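NADPH-dependent aldehyde reductase YqhD (Escherichia coli, PDB 4QGS) reduces a broad range of short-chain aldehydes to alcohols with NADPH, using one catalytic zinc ion per subunit. Local coordinates at residues A116-Y121 against I138-M144; T216-A221 against G270-D274; E283-M287 against A366-L371. One frame throughout, in Å; residues are numbered along the deposited sequence. Where two conformers were deposited one is given.

Contact 1 (A116-Y121 against I138-M144); sequences AAAANY and IKSAIPM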
loop_
_atom_site.group_PDB
_atom_site.type_symbol
_atom_site.label_atom_id
_atom_site.label_comp_id
_atom_site.label_asym_id
_atom_site.label_seq_id
_atom_site.Cartn_x
_atom_site.Cartn_y
_atom_site.Cartn_z
ATOM N N ALA A 116 18.687 2.138 4.084
ATOM C CA ALA A 116 19.559 1.968 2.924
ATOM C C ALA A 116 20.066 3.301 2.368
ATOM O O ALA A 116 21.226 3.423 1.969
ATOM C CB ALA A 116 18.829 1.197 1.834
ATOM N N ALA A 117 19.190 4.298 2.329
ATOM C CA ALA A 117 19.556 5.595 1.773
ATOM C C ALA A 117 20.328 6.419 2.789
ATOM O O ALA A 117 21.362 7.012 2.473
ATOM C CB ALA A 117 18.322 6.344 1.319
ATOM N N ALA A 118 19.813 6.453 4.013
ATOM C CA ALA A 118 20.446 7.204 5.085
ATOM C C ALA A 118 21.898 6.792 5.263
ATOM O O ALA A 118 22.752 7.619 5.589
ATOM C CB ALA A 118 19.679 7.018 6.392
ATOM N N ALA A 119 22.175 5.513 5.034
ATOM C CA ALA A 119 23.488 4.958 5.316
ATOM C C ALA A 119 24.583 5.495 4.403
ATOM O O ALA A 119 25.713 5.661 4.833
ATOM C CB ALA A 119 23.422 3.447 5.240
ATOM N N ASN A 120 24.246 5.756 3.143
ATOM C CA ASN A 120 25.188 6.414 2.239
ATOM C C ASN A 120 24.956 7.914 2.098
ATOM O O ASN A 120 25.562 8.574 1.239
ATOM C CB ASN A 120 25.192 5.792 0.824
ATOM C CG ASN A 120 25.226 4.284 0.833
ATOM O OD1 ASN A 120 25.665 3.666 1.805
ATOM N ND2 ASN A 120 24.796 3.685 -0.270
ATOM N N TYR A 121 24.085 8.464 2.936
ATOM C CA TYR A 121 24.014 9.918 3.052
ATOM C C TYR A 121 25.287 10.319 3.786
ATOM O O TYR A 121 25.765 9.569 4.645
ATOM C CB TYR A 121 22.769 10.382 3.807
ATOM C CG TYR A 121 21.676 10.912 2.893
ATOM C CD1 TYR A 121 21.238 12.235 2.961
ATOM C CD2 TYR A 121 21.118 10.088 1.928
ATOM C CE1 TYR A 121 20.253 12.699 2.109
ATOM C CE2 TYR A 121 20.142 10.537 1.069
ATOM C CZ TYR A 121 19.711 11.848 1.164
ATOM O OH TYR A 121 18.730 12.281 0.305
ATOM N N ILE A 138 18.608 11.495 -3.245
ATOM C CA ILE A 138 19.327 10.253 -3.001
ATOM C C ILE A 138 20.119 9.855 -4.251
ATOM O O ILE A 138 19.555 9.712 -5.336
ATOM C CB ILE A 138 18.363 9.120 -2.584
ATOM C CG1 ILE A 138 17.734 9.442 -1.222
ATOM C CG2 ILE A 138 19.092 7.780 -2.531
ATOM C CD1 ILE A 138 16.508 8.604 -0.875
ATOM N N LYS A 139 21.432 9.700 -4.089
ATOM C CA LYS A 139 22.322 9.341 -5.195
ATOM C C LYS A 139 22.679 7.861 -5.179
ATOM O O LYS A 139 23.055 7.286 -6.200
ATOM C CB LYS A 139 23.615 10.166 -5.147
ATOM C CG LYS A 139 23.571 11.471 -5.920
ATOM C CD LYS A 139 22.627 12.459 -5.287
ATOM C CE LYS A 139 22.567 13.759 -6.060
ATOM N NZ LYS A 139 21.627 14.717 -5.427
ATOM N N SER A 140 22.582 7.256 -4.004
ATOM C CA SER A 140 22.984 5.872 -3.828
ATOM C C SER A 140 22.377 5.328 -2.555
ATOM O O SER A 140 22.013 6.085 -1.655
ATOM C CB SER A 140 24.504 5.744 -3.760
ATOM O OG SER A 140 24.975 6.165 -2.489
ATOM N N ALA A 141 22.287 4.010 -2.474
ATOM C CA ALA A 141 21.760 3.371 -1.284
ATOM C C ALA A 141 22.407 2.007 -1.117
ATOM O O ALA A 141 22.861 1.402 -2.098
ATOM C CB ALA A 141 20.250 3.246 -1.368
ATOM N N ILE A 142 22.473 1.537 0.121
ATOM C CA ILE A 142 22.873 0.162 0.379
ATOM C C ILE A 142 21.900 -0.759 -0.337
ATOM O O ILE A 142 20.687 -0.565 -0.251
ATOM C CB ILE A 142 22.892 -0.150 1.872
ATOM C CG1 ILE A 142 23.907 0.746 2.570
ATOM C CG2 ILE A 142 23.211 -1.634 2.131
ATOM C CD1 ILE A 142 24.196 0.318 3.954
ATOM N N PRO A 143 22.429 -1.742 -1.077
ATOM C CA PRO A 143 21.555 -2.674 -1.786
ATOM C C PRO A 143 20.615 -3.358 -0.808
ATOM O O PRO A 143 21.022 -3.661 0.317
ATOM C CB PRO A 143 22.535 -3.670 -2.408
ATOM C CG PRO A 143 23.798 -2.884 -2.566
ATOM C CD PRO A 143 23.853 -2.011 -1.349
ATOM N N MET A 144 19.370 -3.570 -1.209
ATOM C CA MET A 144 18.433 -4.232 -0.314
ATOM C C MET A 144 17.458 -5.100 -1.084
ATOM O O MET A 144 17.153 -4.837 -2.242
ATOM C CB MET A 144 17.679 -3.204 0.548
ATOM C CG MET A 144 16.814 -2.233 -0.231
ATOM S SD MET A 144 15.568 -1.456 0.836
ATOM C CE MET A 144 14.546 -2.887 1.196
HETATM O O HOH W 1 26.003 1.343 -2.091
#
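A116, N120 and I142 have the largest areas buried in this contact. A116 sits in the last turns of helix 106-119. Its carbonyl accepts a hydrogen bond from the backbone of the incoming segment, I142 N to A116 O at 2.9 Å. The same oxygen receives a CA-H...O contact from A141 CA at 3.3 Å. The backbones are therefore very close, with A117 CA and A141 CA 4.4 Å apart. Small alanines on the helix permit this approach. A116 CB packs on A141 CB at 4.1 Å and on M144 SD at 4.3 Å. I142 reaches along the helix, and its CD1 meets A119 CB at 3.5 Å. L100 and V92 also touch I142. N120 turns its amide over the loop. N120 ND2 gives a weak hydrogen bond to S140 OG at 3.3 Å. A water joins N120 ND2, through a weak bond, to A141 O. At the far end I138 CG1 lies 3.5 Å from Y121 CE2, at the ring edge. The arrangement belongs to the parallel alpha/beta nucleotide-binding domain of iron-containing alcohol dehydrogenases: strand 99-104, helix 106-119 and strand 144-148 form a beta-alpha-beta unit, and this contact ties its helix end to the return loop.

Contact 2 (T216-A221 against G270-D274); sequences TKPVDA and GVPQD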
loop_
_atom_site.group_PDB
_atom_site.type_symbol
_atom_site.label_atom_id
_atom_site.label_comp_id
_atom_site.label_asym_id
_atom_site.label_seq_id
_atom_site.Cartn_x
_atom_site.Cartn_y
_atom_site.Cartn_z
ATOM N N THR A 216 -11.789 7.536 -12.835
ATOM C CA THR A 216 -11.367 8.923 -12.864
ATOM C C THR A 216 -11.972 9.635 -14.077
ATOM O O THR A 216 -13.129 10.044 -14.046
ATOM C CB THR A 216 -9.830 9.034 -12.902
ATOM O OG1 THR A 216 -9.324 8.253 -13.991
ATOM C CG2 THR A 216 -9.221 8.515 -11.601
ATOM N N LYS A 217 -11.177 9.762 -15.136
ATOM C CA LYS A 217 -11.615 10.415 -16.374
ATOM C C LYS A 217 -11.129 9.610 -17.563
ATOM O O LYS A 217 -10.005 9.124 -17.546
ATOM C CB LYS A 217 -11.071 11.847 -16.475
ATOM C CG LYS A 217 -11.753 12.855 -15.587
ATOM C CD LYS A 217 -11.055 14.211 -15.653
ATOM C CE LYS A 217 -9.562 14.091 -15.370
ATOM N NZ LYS A 217 -8.887 15.416 -15.367
ATOM N N PRO A 218 -11.956 9.493 -18.616
ATOM C CA PRO A 218 -11.516 8.717 -19.781
ATOM C C PRO A 218 -10.444 9.449 -20.583
ATOM O O PRO A 218 -10.618 10.614 -20.941
ATOM C CB PRO A 218 -12.801 8.547 -20.590
ATOM C CG PRO A 218 -13.617 9.751 -20.246
ATOM C CD PRO A 218 -13.307 10.052 -18.801
ATOM N N VAL A 219 -9.323 8.778 -20.829
ATOM C CA VAL A 219 -8.254 9.349 -21.640
ATOM C C VAL A 219 -7.823 8.372 -22.729
ATOM O O VAL A 219 -6.764 8.520 -23.322
ATOM C CB VAL A 219 -7.019 9.745 -20.793
ATOM C CG1 VAL A 219 -7.373 10.856 -19.811
ATOM C CG2 VAL A 219 -6.434 8.536 -20.060
ATOM N N ASP A 220 -8.667 7.376 -22.993
ATOM C CA ASP A 220 -8.412 6.330 -23.998
ATOM C C ASP A 220 -7.056 5.647 -23.800
ATOM O O ASP A 220 -6.320 5.394 -24.765
ATOM C CB ASP A 220 -8.499 6.902 -25.426
ATOM C CG ASP A 220 -8.654 5.817 -26.486
ATOM O OD1 ASP A 220 -9.000 4.671 -26.123
ATOM O OD2 ASP A 220 -8.441 6.104 -27.691
ATOM N N ALA A 221 -6.724 5.365 -22.547
ATOM C CA ALA A 221 -5.564 4.553 -22.211
ATOM C C ALA A 221 -6.034 3.107 -22.068
ATOM O O ALA A 221 -6.312 2.644 -20.960
ATOM C CB ALA A 221 -4.917 5.045 -20.938
ATOM N N GLY A 270 0.551 7.288 -16.952
ATOM C CA GLY A 270 -0.071 8.037 -18.032
ATOM C C GLY A 270 -1.573 8.260 -17.940
ATOM O O GLY A 270 -2.208 8.607 -18.947
ATOM N N VAL A 271 -2.147 8.073 -16.749
ATOM C CA VAL A 271 -3.578 8.262 -16.563
ATOM C C VAL A 271 -3.848 9.161 -15.355
ATOM O O VAL A 271 -2.991 9.293 -14.477
ATOM C CB VAL A 271 -4.305 6.918 -16.388
ATOM C CG1 VAL A 271 -4.170 6.077 -17.672
ATOM C CG2 VAL A 271 -3.754 6.163 -15.210
ATOM N N PRO A 272 -5.032 9.793 -15.320
ATOM C CA PRO A 272 -5.352 10.673 -14.188
ATOM C C PRO A 272 -5.411 9.875 -12.908
ATOM O O PRO A 272 -5.774 8.695 -12.937
ATOM C CB PRO A 272 -6.737 11.234 -14.542
ATOM C CG PRO A 272 -6.875 11.025 -16.016
ATOM C CD PRO A 272 -6.110 9.776 -16.321
ATOM N N GLN A 273 -5.020 10.485 -11.801
ATOM C CA GLN A 273 -5.110 9.775 -10.527
ATOM C C GLN A 273 -5.825 10.631 -9.517
ATOM O O GLN A 273 -5.683 11.847 -9.511
ATOM C CB GLN A 273 -3.726 9.384 -10.032
ATOM C CG GLN A 273 -3.020 8.408 -10.995
ATOM C CD GLN A 273 -1.722 7.875 -10.462
ATOM O OE1 GLN A 273 -1.464 7.913 -9.260
ATOM N NE2 GLN A 273 -0.880 7.371 -11.363
ATOM N N ASP A 274 -6.584 9.973 -8.648
ATOM C CA ASP A 274 -7.477 10.652 -7.723
ATOM C C ASP A 274 -6.782 10.804 -6.367
ATOM O O ASP A 274 -6.154 11.827 -6.096
ATOM C CB ASP A 274 -8.783 9.853 -7.627
ATOM C CG ASP A 274 -9.835 10.515 -6.738
ATOM O OD1 ASP A 274 -9.504 11.469 -6.020
ATOM O OD2 ASP A 274 -10.992 10.048 -6.766
HETATM O O HOH W 2 -7.156 6.906 -14.818
#
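P272 is the main bump of this contact. Its ring projects into a shallow hollow formed by the curved segment 216-221. T216, K217 and V219 line that hollow. V219 CG1 touches P272 CG at 3.8 Å, and K217 O lies 4.0 Å from the same P272 CG. The aliphatic part of K217 borders the ring as well, with K217 CE 4.1 Å from P272 CB. The tip of K217 continues past the proline to a weak hydrogen bond with N382. T216 closes the other end of the hollow. Its methyl carbon CG2 lies 3.7 Å from P272 O and 4.2 Å from D274 CB. Both segments are loops between helices of the all-helical C-terminal domain of the iron-containing alcohol dehydrogenase family. The first leads into helix 222-244, with A221 at the N-cap position. The second leads into helix 276-288, which carries the zinc ligand H278. A second, smaller fit lies beside the proline. V271 CG1 packs against A221 CB at 3.5 Å and V219 CG2 at 4.1 Å. The backbones stay well apart, with T216 CA 6.4 Å from P272 CA. A water sits in part of the gap, 2.7 Å from T216 OG1 and 2.9 Å from P272 O, and can bridge them. Beyond the hollow, D274 forms a salt bridge with K311.

Contact 3 (E283-M287 against A366-L371); sequences ELTAM and ALLKKL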
loop_
_atom_site.group_PDB
_atom_site.type_symbol
_atom_site.label_atom_id
_atom_site.label_comp_id
_atom_site.label_asym_id
_atom_site.label_seq_id
_atom_site.Cartn_x
_atom_site.Cartn_y
_atom_site.Cartn_z
ATOM N N GLU A 283 -7.444 10.856 7.524
ATOM C CA GLU A 283 -7.861 11.626 8.700
ATOM C C GLU A 283 -8.711 10.795 9.661
ATOM O O GLU A 283 -8.668 11.025 10.872
ATOM C CB GLU A 283 -8.625 12.889 8.285
ATOM C CG GLU A 283 -7.857 13.814 7.352
ATOM C CD GLU A 283 -6.547 14.345 7.912
ATOM O OE1 GLU A 283 -6.255 14.195 9.113
ATOM O OE2 GLU A 283 -5.789 14.944 7.125
ATOM N N LEU A 284 -9.470 9.826 9.140
ATOM C CA LEU A 284 -10.234 8.915 10.003
ATOM C C LEU A 284 -9.307 7.997 10.809
ATOM O O LEU A 284 -9.568 7.706 11.977
ATOM C CB LEU A 284 -11.227 8.078 9.179
ATOM C CG LEU A 284 -12.345 8.907 8.507
ATOM C CD1 LEU A 284 -13.177 8.030 7.573
ATOM C CD2 LEU A 284 -13.263 9.540 9.582
ATOM N N THR A 285 -8.225 7.540 10.186
ATOM C CA THR A 285 -7.263 6.715 10.909
ATOM C C THR A 285 -6.551 7.544 11.980
ATOM O O THR A 285 -6.435 7.121 13.140
ATOM C CB THR A 285 -6.210 6.083 9.964
ATOM O OG1 THR A 285 -6.853 5.139 9.095
ATOM C CG2 THR A 285 -5.138 5.362 10.807
ATOM N N ALA A 286 -6.100 8.736 11.598
ATOM C CA ALA A 286 -5.357 9.606 12.506
ATOM C C ALA A 286 -6.189 9.986 13.723
ATOM O O ALA A 286 -5.699 9.991 14.856
ATOM C CB ALA A 286 -4.891 10.867 11.779
ATOM N N MET A 287 -7.459 10.283 13.491
ATOM C CA MET A 287 -8.307 10.776 14.575
ATOM C C MET A 287 -9.011 9.692 15.383
ATOM O O MET A 287 -9.183 9.843 16.601
ATOM C CB MET A 287 -9.355 11.743 14.026
ATOM C CG MET A 287 -10.142 12.426 15.131
ATOM S SD MET A 287 -11.180 13.746 14.495
ATOM C CE MET A 287 -9.947 14.913 13.907
ATOM N N ALA A 366 -13.955 18.521 13.247
ATOM C CA ALA A 366 -12.559 18.313 13.614
ATOM C C ALA A 366 -11.770 17.679 12.464
ATOM O O ALA A 366 -10.600 18.011 12.267
ATOM C CB ALA A 366 -12.461 17.460 14.858
ATOM N N LEU A 367 -12.409 16.782 11.714
ATOM C CA LEU A 367 -11.759 16.159 10.552
ATOM C C LEU A 367 -11.412 17.202 9.487
ATOM O O LEU A 367 -10.316 17.188 8.910
ATOM C CB LEU A 367 -12.654 15.074 9.947
ATOM C CG LEU A 367 -12.867 13.833 10.814
ATOM C CD1 LEU A 367 -14.040 12.974 10.315
ATOM C CD2 LEU A 367 -11.569 12.989 10.900
ATOM N N LEU A 368 -12.348 18.110 9.234
ATOM C CA LEU A 368 -12.147 19.138 8.225
ATOM C C LEU A 368 -11.037 20.101 8.637
ATOM O O LEU A 368 -10.272 20.555 7.790
ATOM C CB LEU A 368 -13.454 19.890 7.955
ATOM C CG LEU A 368 -14.557 19.003 7.373
ATOM C CD1 LEU A 368 -15.910 19.709 7.433
ATOM C CD2 LEU A 368 -14.247 18.541 5.949
ATOM N N LYS A 369 -10.944 20.392 9.935
ATOM C CA LYS A 369 -9.839 21.201 10.454
ATOM C C LYS A 369 -8.496 20.519 10.181
ATOM O O LYS A 369 -7.534 21.161 9.791
ATOM C CB LYS A 369 -10.007 21.453 11.959
ATOM C CG LYS A 369 -11.129 22.430 12.293
ATOM C CD LYS A 369 -11.154 22.774 13.785
ATOM C CE LYS A 369 -12.181 23.856 14.102
ATOM N NZ LYS A 369 -13.589 23.445 13.831
ATOM N N LYS A 370 -8.445 19.206 10.382
ATOM C CA LYS A 370 -7.224 18.456 10.114
ATOM C C LYS A 370 -6.872 18.435 8.634
ATOM O O LYS A 370 -5.704 18.608 8.278
ATOM C CB LYS A 370 -7.349 17.031 10.644
ATOM C CG LYS A 370 -7.053 16.923 12.138
ATOM C CD LYS A 370 -5.620 17.374 12.424
ATOM C CE LYS A 370 -5.284 17.297 13.901
ATOM N NZ LYS A 370 -3.852 17.655 14.154
ATOM N N LEU A 371 -7.864 18.217 7.772
ATOM C CA LEU A 371 -7.632 18.308 6.329
ATOM C C LEU A 371 -7.021 19.647 5.964
ATOM O O LEU A 371 -6.062 19.710 5.191
ATOM C CB LEU A 371 -8.925 18.127 5.539
ATOM C CG LEU A 371 -9.532 16.745 5.328
ATOM C CD1 LEU A 371 -10.843 16.959 4.594
ATOM C CD2 LEU A 371 -8.590 15.816 4.531
#
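Two helical segments cross here at a steep angle. Their N-to-C directions differ by 111°, and their axes come within 10.2 Å. The nearest CA atoms are those of E283 and L367, 6.3 Å apart. Together with E283 and M287, L367 reaches into the space between the helices. Its CD2 lies 3.5 Å from E283 O and 3.7 Å from M287 SD, while its CD1 meets L284 CD2 at 3.6 Å. One leucine thus touches three residues spread over a turn of the other helix. This is helix-helix packing within the helical C-terminal domain of iron-containing alcohol dehydrogenases. It joins helix 276-288, which bears the zinc ligand H278, to helix 364-373 near the end of the chain. Y394 of helix 387-396 touches both E283 and L367. M287 extends across the interface, and its CE reaches A366 CB at 3.7 Å and K370 CG at 3.9 Å. E283 CG lies 3.5 Å from L371 CD2, and E283 OE1 lies 3.4 Å from K370 CB. The carboxylate is held from outside the two segments, by a hydrogen bond between E283 OE2 and H374 ND1. The amine of K370 leads away to a long, weak ion pair with E373.

In the fold
The contacts run in series without touching. Contact 1 lies in the NADP-binding N-terminal domain. Contacts 2 and 3 lie in the helical domain that supplies the zinc ligands D205, H209, H278 and H292. The centre of contact 1 is about 34 Å from that of each of the other two. Contacts 2 and 3 are about 28 Å apart between centres and about 11 Å between nearest atoms. Helix 276-288 links them: segment 270-274 precedes it, and segment 283-287 lies on it. The side chains of Q273 and L284 are about 12 and 13 Å from the zinc. In contact 1, the side chain of M144 is about 8 Å from that of D110, an NADP-binding residue.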